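PDB 3CGX: putative nucleotide-diphospho-sugar transferase from Desulfovibrio desulfuricans subsp. desulfuricans, which probably transfers a sugar from a nucleotide-diphospho-sugar donor, as expected of a GT-A-type glycosyltransferase, though its substrates are not established. Local coordinates for residues L8-K12 and M109-I113. Numbering follows the deposited sequence.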
loop_
_atom_site.group_PDB
_atom_site.type_symbol
_atom_site.label_atom_id
_atom_site.label_comp_id
_atom_site.label_asym_id
_atom_site.label_seq_id
_atom_site.Cartn_x
_atom_site.Cartn_y
_atom_site.Cartn_z
ATOM N N LEU A 8 -0.089 -8.832 1.524
ATOM C CA LEU A 8 -1.046 -8.170 2.402
ATOM C C LEU A 8 -1.197 -6.735 1.926
ATOM O O LEU A 8 -0.248 -5.938 1.961
ATOM C CB LEU A 8 -0.598 -8.189 3.838
ATOM C CG LEU A 8 -0.175 -9.532 4.405
ATOM C CD1 LEU A 8 0.419 -9.398 5.834
ATOM C CD2 LEU A 8 -1.346 -10.549 4.315
ATOM N N PHE A 9 -2.412 -6.430 1.507
ATOM C CA PHE A 9 -2.755 -5.163 0.840
ATOM C C PHE A 9 -3.660 -4.321 1.743
ATOM O O PHE A 9 -4.791 -4.640 1.984
ATOM C CB PHE A 9 -3.357 -5.480 -0.528
ATOM C CG PHE A 9 -3.699 -4.261 -1.394
ATOM C CD1 PHE A 9 -2.815 -3.190 -1.518
ATOM C CD2 PHE A 9 -4.866 -4.231 -2.152
ATOM C CE1 PHE A 9 -3.098 -2.124 -2.384
ATOM C CE2 PHE A 9 -5.145 -3.117 -3.001
ATOM C CZ PHE A 9 -4.253 -2.070 -3.073
ATOM N N PHE A 10 -3.087 -3.255 2.282
ATOM C CA PHE A 10 -3.735 -2.404 3.277
ATOM C C PHE A 10 -4.507 -1.289 2.610
ATOM O O PHE A 10 -3.958 -0.482 1.845
ATOM C CB PHE A 10 -2.675 -1.855 4.272
ATOM C CG PHE A 10 -2.428 -2.722 5.468
ATOM C CD1 PHE A 10 -2.328 -4.104 5.363
ATOM C CD2 PHE A 10 -2.240 -2.137 6.737
ATOM C CE1 PHE A 10 -2.148 -4.874 6.484
ATOM C CE2 PHE A 10 -1.996 -2.913 7.852
ATOM C CZ PHE A 10 -1.959 -4.270 7.742
ATOM N N VAL A 11 -5.813 -1.285 2.898
ATOM C CA VAL A 11 -6.822 -0.414 2.298
ATOM C C VAL A 11 -7.796 0.127 3.356
ATOM O O VAL A 11 -7.843 -0.334 4.476
ATOM C CB VAL A 11 -7.643 -1.205 1.194
ATOM C CG1 VAL A 11 -6.717 -1.761 0.066
ATOM C CG2 VAL A 11 -8.509 -2.362 1.820
ATOM N N LYS A 12 -8.507 1.164 2.993
ATOM C CA LYS A 12 -9.673 1.672 3.732
ATOM C C LYS A 12 -10.877 1.813 2.769
ATOM O O LYS A 12 -10.714 2.148 1.586
ATOM C CB LYS A 12 -9.367 3.013 4.384
ATOM C CG LYS A 12 -10.455 3.558 5.272
ATOM C CD LYS A 12 -10.016 4.725 6.118
ATOM C CE LYS A 12 -11.192 5.257 6.976
ATOM N NZ LYS A 12 -10.722 6.431 7.718
HETATM N N MSE A 109 1.906 -4.052 1.796
HETATM C CA MSE A 109 1.997 -2.781 1.148
HETATM C C MSE A 109 0.741 -1.992 1.253
HETATM O O MSE A 109 -0.341 -2.545 1.452
HETATM C CB MSE A 109 2.313 -3.022 -0.316
HETATM C CG MSE A 109 1.203 -3.662 -1.106
HETATM SE SE MSE A 109 1.960 -4.202 -2.881
HETATM C CE MSE A 109 2.332 -2.465 -3.610
ATOM N N GLY A 110 0.891 -0.689 1.083
ATOM C CA GLY A 110 -0.232 0.226 1.156
ATOM C C GLY A 110 -0.906 0.468 -0.189
ATOM O O GLY A 110 -0.533 -0.099 -1.223
ATOM N N SER A 111 -1.892 1.347 -0.170
ATOM C CA SER A 111 -2.733 1.529 -1.335
ATOM C C SER A 111 -2.734 2.960 -1.877
ATOM O O SER A 111 -3.681 3.362 -2.567
ATOM C CB SER A 111 -4.183 1.132 -0.970
ATOM O OG SER A 111 -4.559 1.621 0.285
ATOM N N ASP A 112 -1.663 3.684 -1.585
ATOM C CA ASP A 112 -1.514 5.108 -1.983
ATOM C C ASP A 112 -0.510 5.310 -3.114
ATOM O O ASP A 112 -0.105 6.434 -3.368
ATOM C CB ASP A 112 -1.026 5.946 -0.764
ATOM C CG ASP A 112 -2.022 5.941 0.361
ATOM O OD1 ASP A 112 -3.202 6.323 0.139
ATOM O OD2 ASP A 112 -1.661 5.449 1.440
ATOM N N ILE A 113 -0.167 4.211 -3.802
ATOM C CA ILE A 113 0.827 4.195 -4.864
ATOM C C ILE A 113 0.303 3.523 -6.120
ATOM O O ILE A 113 0.871 2.485 -6.584
ATOM C CB ILE A 113 2.181 3.517 -4.357
ATOM C CG1 ILE A 113 1.940 2.158 -3.696
ATOM C CG2 ILE A 113 2.975 4.471 -3.414
ATOM C CD1 ILE A 113 3.196 1.357 -3.528
HETATM O O HOH W 1 -2.369 2.435 2.359
#
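With chi1 at 43°, S111 sets its OG between backbone N and carbonyl carbon, and from there the hydroxyl reaches across to strand 5-11; F9, its CG trans to the backbone N (chi1 -177°), swings its ring over to meet the same serine. S111 OG donates to F10 O at 2.7 Å, lying in the carbonyl plane on a lone pair. S111 CB packs obliquely against the F9 ring, 3.7 Å from CE1, and V11 CG1 covers one face of that ring near its rim. G110 O comes up to the ring edge, 3.5 Å from F9 CE1; this buried carbonyl finds no hydrogen-bond partner in the model. On the same side of the sheet as F9, M109, a selenomethionine, lays its CG 4.1 Å from F9 CD1, and M43 of helix 29-47 touches both side chains.

The backbones pair in parallel register, F9 bridging to M109: M109 N donates to L8 O at 2.9 Å and F10 N to M109 O at 3.0 Å, the latter almost straight (179° at the hydrogen). Strands 5-11 and 105-109 are neighbours in the middle of the Rossmann-like sheet of the GT-A fold, where the loop after the second probably borders the nucleotide-sugar site. Beyond M109 the S111 side chain makes the link. A water, weakly bonded to F10 O, accepts from S111 N at 2.8 Å and donates to D112 OD2, while D112 OD1 forms a salt bridge with K20. Y36 of helix 29-47 hydrogen-bonds S111 OG, and an imidazole, probably from the crystallisation liquor, sits about 4 Å from the S111 side chain, consistent with a pocket.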